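Local structure of carboxypeptidase A (Helicoverpa armigera, 1JQG) at residues His181-Thr187 and Asp304-Phe308; Trp344-Tyr350 and Glu382-Tyr386. The protein is probably a zinc-dependent carboxypeptidase, removing residues one at a time from the C-terminal end of peptides. All blocks are in the same frame, centred on the assembly; numbering follows the deposited sequence.

Interaction 1. Residues His181-Thr187 and Asp304-Phe308. With ZN (zinc ion), chain B.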
loop_
_atom_site.group_PDB
_atom_site.type_symbol
_atom_site.label_atom_id
_atom_site.label_comp_id
_atom_site.label_asym_id
_atom_site.label_seq_id
_atom_site.Cartn_x
_atom_site.Cartn_y
_atom_site.Cartn_z
ATOM N N HIS A 181 2.989 -3.360 -2.158
ATOM C CA HIS A 181 2.747 -4.659 -1.577
ATOM C C HIS A 181 1.574 -5.270 -2.346
ATOM O O HIS A 181 0.369 -4.993 -2.149
ATOM C CB HIS A 181 2.428 -4.530 -0.101
ATOM C CG HIS A 181 3.613 -4.268 0.755
ATOM N ND1 HIS A 181 3.637 -3.565 1.891
ATOM C CD2 HIS A 181 4.921 -4.619 0.690
ATOM C CE1 HIS A 181 4.723 -3.409 2.566
ATOM N NE2 HIS A 181 5.560 -4.088 1.792
ATOM N N CYS A 182 1.882 -6.147 -3.292
ATOM C CA CYS A 182 0.937 -6.717 -4.215
ATOM C C CYS A 182 -0.318 -7.339 -3.690
ATOM O O CYS A 182 -1.314 -7.387 -4.424
ATOM C CB CYS A 182 1.782 -7.640 -5.069
ATOM S SG CYS A 182 2.782 -8.869 -4.243
ATOM N N ARG A 183 -0.391 -7.758 -2.450
ATOM C CA ARG A 183 -1.582 -8.389 -1.882
ATOM C C ARG A 183 -2.613 -7.374 -1.401
ATOM O O ARG A 183 -3.762 -7.722 -1.092
ATOM C CB ARG A 183 -1.288 -9.288 -0.700
ATOM C CG ARG A 183 -0.661 -8.653 0.509
ATOM C CD ARG A 183 -0.233 -9.689 1.536
ATOM N NE ARG A 183 0.124 -9.081 2.827
ATOM C CZ ARG A 183 0.662 -9.794 3.813
ATOM N NH1 ARG A 183 0.861 -11.093 3.688
ATOM N NH2 ARG A 183 0.955 -9.275 4.979
ATOM N N GLU A 184 -2.201 -6.100 -1.331
ATOM C CA GLU A 184 -3.135 -5.055 -0.927
ATOM C C GLU A 184 -3.975 -4.530 -2.091
ATOM O O GLU A 184 -3.752 -3.413 -2.566
ATOM C CB GLU A 184 -2.370 -3.917 -0.260
ATOM C CG GLU A 184 -1.517 -4.391 0.869
ATOM C CD GLU A 184 -0.552 -3.331 1.338
ATOM O OE1 GLU A 184 0.071 -3.808 2.324
ATOM O OE2 GLU A 184 -0.508 -2.275 0.732
ATOM N N TRP A 185 -4.913 -5.356 -2.567
ATOM C CA TRP A 185 -5.693 -5.110 -3.754
ATOM C C TRP A 185 -6.583 -3.905 -3.707
ATOM O O TRP A 185 -6.745 -3.172 -4.669
ATOM C CB TRP A 185 -6.566 -6.332 -4.110
ATOM C CG TRP A 185 -5.780 -7.483 -4.665
ATOM C CD1 TRP A 185 -4.419 -7.618 -4.737
ATOM C CD2 TRP A 185 -6.325 -8.686 -5.232
ATOM N NE1 TRP A 185 -4.097 -8.839 -5.314
ATOM C CE2 TRP A 185 -5.244 -9.506 -5.610
ATOM C CE3 TRP A 185 -7.642 -9.148 -5.439
ATOM C CZ2 TRP A 185 -5.441 -10.747 -6.194
ATOM C CZ3 TRP A 185 -7.817 -10.395 -6.025
ATOM C CH2 TRP A 185 -6.727 -11.176 -6.390
ATOM N N VAL A 186 -7.097 -3.562 -2.542
ATOM C CA VAL A 186 -7.945 -2.401 -2.352
ATOM C C VAL A 186 -7.230 -1.067 -2.600
ATOM O O VAL A 186 -7.894 -0.032 -2.682
ATOM C CB VAL A 186 -8.609 -2.450 -0.958
ATOM C CG1 VAL A 186 -7.695 -2.086 0.209
ATOM C CG2 VAL A 186 -9.854 -1.562 -0.952
ATOM N N THR A 187 -5.898 -1.056 -2.775
ATOM C CA THR A 187 -5.159 0.163 -3.027
ATOM C C THR A 187 -5.291 0.652 -4.465
ATOM O O THR A 187 -5.171 1.896 -4.704
ATOM C CB THR A 187 -3.673 0.051 -2.673
ATOM O OG1 THR A 187 -3.015 -0.927 -3.487
ATOM C CG2 THR A 187 -3.544 -0.287 -1.197
ATOM N N ASP A 304 2.065 7.127 -0.530
ATOM C CA ASP A 304 2.250 5.688 -0.738
ATOM C C ASP A 304 1.030 4.992 -0.146
ATOM O O ASP A 304 0.920 4.866 1.086
ATOM C CB ASP A 304 3.543 5.229 -0.052
ATOM C CG ASP A 304 3.899 3.793 -0.361
ATOM O OD1 ASP A 304 3.325 3.177 -1.276
ATOM O OD2 ASP A 304 4.790 3.251 0.338
ATOM N N ILE A 305 0.127 4.571 -1.011
ATOM C CA ILE A 305 -1.133 3.980 -0.592
ATOM C C ILE A 305 -1.035 2.497 -0.300
ATOM O O ILE A 305 -0.904 1.663 -1.194
ATOM C CB ILE A 305 -2.277 4.287 -1.603
ATOM C CG1 ILE A 305 -2.386 5.836 -1.730
ATOM C CG2 ILE A 305 -3.619 3.737 -1.156
ATOM C CD1 ILE A 305 -3.376 6.325 -2.764
ATOM N N HIS A 306 -1.242 2.146 0.962
ATOM C CA HIS A 306 -1.280 0.775 1.401
ATOM C C HIS A 306 -2.654 0.439 2.011
ATOM O O HIS A 306 -3.576 1.205 2.120
ATOM C CB HIS A 306 -0.224 0.501 2.501
ATOM C CG HIS A 306 1.176 0.619 2.002
ATOM N ND1 HIS A 306 1.960 -0.436 1.685
ATOM C CD2 HIS A 306 2.003 1.657 1.704
ATOM C CE1 HIS A 306 3.159 -0.194 1.300
ATOM N NE2 HIS A 306 3.197 1.125 1.278
ATOM N N SER A 307 -2.750 -0.837 2.345
ATOM C CA SER A 307 -3.807 -1.476 2.999
ATOM C C SER A 307 -3.312 -2.618 3.952
ATOM O O SER A 307 -2.183 -3.077 3.772
ATOM C CB SER A 307 -4.923 -2.147 2.189
ATOM O OG SER A 307 -4.538 -3.423 1.694
ATOM N N PHE A 308 -3.364 -2.618 5.276
ATOM C CA PHE A 308 -4.672 -2.443 5.887
ATOM C C PHE A 308 -4.632 -1.725 7.234
ATOM O O PHE A 308 -3.598 -1.924 7.946
ATOM C CB PHE A 308 -5.705 -3.562 5.767
ATOM C CG PHE A 308 -5.498 -4.619 6.803
ATOM C CD1 PHE A 308 -6.105 -4.464 8.040
ATOM C CD2 PHE A 308 -4.716 -5.738 6.605
ATOM C CE1 PHE A 308 -5.949 -5.391 9.048
ATOM C CE2 PHE A 308 -4.547 -6.669 7.603
ATOM C CZ PHE A 308 -5.167 -6.509 8.828
HETATM ZN ZN ZN B . 1.864 -2.525 2.782
HETATM O O HOH W 1 2.134 -2.271 5.198
#
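Glu184 and His306 meet at a zinc ion that His181 and a water also bind, a worked example of one metal joining distant parts of a chain. The zinc is 2.2 Å from His181 ND1, 2.3 Å from Glu184 OE1 and 2.4 Å from His306 ND1. His181 and Glu184, three apart on one loop, with a distant histidine form the HxxE...H zinc signature of M14 carboxypeptidases. The imidazoles pack obliquely, their planes at 65°.

Hydrogen bonds steady these ligands. With CG beside its own backbone N (chi1 -54°) and an extended chain beyond, Glu184 sends its carboxylate across to the strand, where Ser307 N bonds OE2 from above the carboxylate plane at 3.1 Å. Behind His306, NE2 gives a hydrogen to Asp304 OD2 at 2.8 Å; the acceptor lies in the ring plane, which restrains ring rotation and probably makes ND1 a stronger donor to the metal. Asp252 likewise hydrogen-bonds His181 NE2. The Glu184 carbonyl is gripped twice, by Thr187 N and by Thr187 OG1, the latter nearly along the C=O axis.

Van der Waals contacts close the base: Thr187 CG2 lies 3.3 Å from the carbonyl O of Ile305, and Val186 CG1 meets Ser307 CB at 3.4 Å.

The loop joins strand 173-178 to helix 187-200. Strand 299-307 runs inside the mixed sheet, flanked by 173-178 and 377-383, with Ile305 bonded through its backbone to Gln177 and His306 to Tyr381 and Leu383.

Interaction 2. Residues Trp344-Tyr350 and Glu382-Tyr386; sequences WSSNKDY and ELPAY
Tyr386 holds CG anti to its backbone N (chi1 -179°), which brings the far end of the phenol up to Trp344, while Tyr350, with an unusual first torsion of -101°, brings its ring end against Pro384. These two tyrosines contribute the two largest shares of the buried surface, a case of aromatic and proline surfaces joining a loop to the end of a strand.

At the outer end Tyr386 CE2 comes in at the edge of the indole, 3.6 Å from Trp344 CD1, ring planes at 62°. Asn347 turns its amide nearly perpendicular to the Tyr386 ring, OD1 lying 4.1 Å from CD2. A type I turn, closed by Asn347 N on Trp344 O, brings both residues near this ring.

At the inner end the phenol of Tyr350 crosses Pro384 at about a right angle: CE1 lies 3.9 Å from Pro384 CG, and OH approaches Pro384 CD at 3.4 Å and Leu383 CD2 at 3.6 Å. A valine in place of Tyr350 lacks the ring and hydroxyl, and would probably leave a gap beside Pro384 and Leu383 CD2. Glu382, the predicted proton donor or acceptor, directs its carboxylate away from this loop.

Tyr350 also packs on Ala336 and Ile339 of helix 325-340 and on Ile312 of strand 311-314. Tyr386 stacks on Phe401, and Pro384 touches Glu408 of helix 402-421, which places the contact where strand 377-383 gives way to loop.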
loop_
_atom_site.group_PDB
_atom_site.type_symbol
_atom_site.label_atom_id
_atom_site.label_comp_id
_atom_site.label_asym_id
_atom_site.label_seq_id
_atom_site.Cartn_x
_atom_site.Cartn_y
_atom_site.Cartn_z
ATOM N N TRP A 344 -18.166 4.712 5.758
ATOM C CA TRP A 344 -19.232 3.745 5.991
ATOM C C TRP A 344 -19.430 3.668 7.507
ATOM O O TRP A 344 -18.425 3.651 8.239
ATOM C CB TRP A 344 -18.818 2.390 5.459
ATOM C CG TRP A 344 -19.236 2.004 4.078
ATOM C CD1 TRP A 344 -19.099 0.771 3.498
ATOM C CD2 TRP A 344 -19.891 2.822 3.106
ATOM N NE1 TRP A 344 -19.606 0.796 2.219
ATOM C CE2 TRP A 344 -20.093 2.047 1.959
ATOM C CE3 TRP A 344 -20.284 4.163 3.084
ATOM C CZ2 TRP A 344 -20.679 2.542 0.794
ATOM C CZ3 TRP A 344 -20.854 4.666 1.948
ATOM C CH2 TRP A 344 -21.040 3.851 0.818
ATOM N N SER A 345 -20.677 3.596 7.951
ATOM C CA SER A 345 -21.015 3.505 9.357
ATOM C C SER A 345 -20.352 2.296 10.001
ATOM O O SER A 345 -19.932 2.344 11.148
ATOM C CB SER A 345 -22.531 3.472 9.554
ATOM O OG SER A 345 -23.149 2.252 9.193
ATOM N N SER A 346 -20.192 1.214 9.258
ATOM C CA SER A 346 -19.549 0.001 9.724
ATOM C C SER A 346 -18.066 0.184 10.014
ATOM O O SER A 346 -17.461 -0.506 10.826
ATOM C CB SER A 346 -19.675 -1.093 8.642
ATOM O OG SER A 346 -19.404 -2.369 9.234
ATOM N N ASN A 347 -17.395 1.069 9.278
ATOM C CA ASN A 347 -15.977 1.319 9.394
ATOM C C ASN A 347 -15.613 2.350 10.455
ATOM O O ASN A 347 -16.415 3.178 10.869
ATOM C CB ASN A 347 -15.420 1.782 8.044
ATOM C CG ASN A 347 -15.551 0.711 6.980
ATOM O OD1 ASN A 347 -15.496 -0.454 7.348
ATOM N ND2 ASN A 347 -15.719 1.121 5.731
ATOM N N LYS A 348 -14.366 2.279 10.924
ATOM C CA LYS A 348 -13.875 3.153 11.980
ATOM C C LYS A 348 -13.145 4.405 11.515
ATOM O O LYS A 348 -12.952 4.581 10.316
ATOM C CB LYS A 348 -12.943 2.393 12.936
ATOM C CG LYS A 348 -11.658 1.909 12.283
ATOM C CD LYS A 348 -10.920 0.937 13.207
ATOM C CE LYS A 348 -9.633 0.455 12.576
ATOM N NZ LYS A 348 -8.955 -0.571 13.420
ATOM N N ASP A 349 -12.947 5.344 12.452
ATOM C CA ASP A 349 -12.323 6.634 12.091
ATOM C C ASP A 349 -10.827 6.506 11.838
ATOM O O ASP A 349 -10.161 5.622 12.369
ATOM C CB ASP A 349 -12.549 7.660 13.188
ATOM C CG ASP A 349 -13.992 8.095 13.341
ATOM O OD1 ASP A 349 -14.431 8.165 14.517
ATOM O OD2 ASP A 349 -14.657 8.362 12.316
ATOM N N TYR A 350 -10.294 7.407 11.033
ATOM C CA TYR A 350 -8.870 7.374 10.697
ATOM C C TYR A 350 -7.970 7.806 11.839
ATOM O O TYR A 350 -8.252 8.790 12.502
ATOM C CB TYR A 350 -8.594 8.225 9.446
ATOM C CG TYR A 350 -8.433 7.415 8.184
ATOM C CD1 TYR A 350 -9.502 6.810 7.551
ATOM C CD2 TYR A 350 -7.164 7.271 7.638
ATOM C CE1 TYR A 350 -9.331 6.071 6.376
ATOM C CE2 TYR A 350 -6.980 6.528 6.469
ATOM C CZ TYR A 350 -8.061 5.946 5.849
ATOM O OH TYR A 350 -7.864 5.227 4.712
ATOM N N GLU A 382 -2.992 3.902 4.880
ATOM C CA GLU A 382 -3.412 2.557 5.241
ATOM C C GLU A 382 -4.926 2.552 5.105
ATOM O O GLU A 382 -5.548 2.986 6.052
ATOM C CB GLU A 382 -2.979 2.185 6.659
ATOM C CG GLU A 382 -1.465 2.125 6.863
ATOM C CD GLU A 382 -0.845 0.901 6.192
ATOM O OE1 GLU A 382 -1.594 -0.081 6.029
ATOM O OE2 GLU A 382 0.358 0.899 5.830
ATOM N N LEU A 383 -5.449 2.132 3.983
ATOM C CA LEU A 383 -6.865 2.007 3.728
ATOM C C LEU A 383 -7.612 1.038 4.642
ATOM O O LEU A 383 -7.002 0.218 5.284
ATOM C CB LEU A 383 -7.066 1.515 2.271
ATOM C CG LEU A 383 -6.559 2.468 1.190
ATOM C CD1 LEU A 383 -7.131 2.053 -0.176
ATOM C CD2 LEU A 383 -6.899 3.891 1.552
ATOM N N PRO A 384 -8.899 1.247 4.830
ATOM C CA PRO A 384 -9.732 0.504 5.746
ATOM C C PRO A 384 -9.830 -0.944 5.325
ATOM O O PRO A 384 -9.941 -1.315 4.150
ATOM C CB PRO A 384 -11.102 1.207 5.666
ATOM C CG PRO A 384 -10.804 2.599 5.208
ATOM C CD PRO A 384 -9.664 2.422 4.261
ATOM N N ALA A 385 -9.867 -1.839 6.303
ATOM C CA ALA A 385 -10.166 -3.237 6.090
ATOM C C ALA A 385 -11.689 -3.368 6.136
ATOM O O ALA A 385 -12.251 -3.295 7.221
ATOM C CB ALA A 385 -9.557 -4.055 7.212
ATOM N N TYR A 386 -12.362 -3.542 5.016
ATOM C CA TYR A 386 -13.789 -3.731 4.976
ATOM C C TYR A 386 -14.251 -5.122 5.426
ATOM O O TYR A 386 -13.851 -6.154 4.910
ATOM C CB TYR A 386 -14.328 -3.420 3.580
ATOM C CG TYR A 386 -15.830 -3.572 3.466
ATOM C CD1 TYR A 386 -16.462 -4.629 2.829
ATOM C CD2 TYR A 386 -16.631 -2.589 4.041
ATOM C CE1 TYR A 386 -17.837 -4.708 2.749
ATOM C CE2 TYR A 386 -18.014 -2.657 3.966
ATOM C CZ TYR A 386 -18.604 -3.721 3.320
ATOM O OH TYR A 386 -19.970 -3.831 3.218
#

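Overall arrangement
Both contacts draw on neighbouring strands of one mixed sheet, 299-307 for interaction 1 and 377-383 for interaction 2, and they touch directly: His306 O and Leu383 N lie 2.8 Å apart, probably hydrogen-bonded. Interaction 1 is buried near the centre of the chain, and its chemistry is polar, with metal bonds and carboxylates. Interaction 2, about 14 Å away between centres, is partly buried, runs out from the sheet to the exposed Trp344 and relies on aromatic and proline packing. Glu382 bridges the two, since its backbone belongs to interaction 2 whereas its side chain reaches about 3 Å from that of His306, consistent with its predicted role beside the zinc.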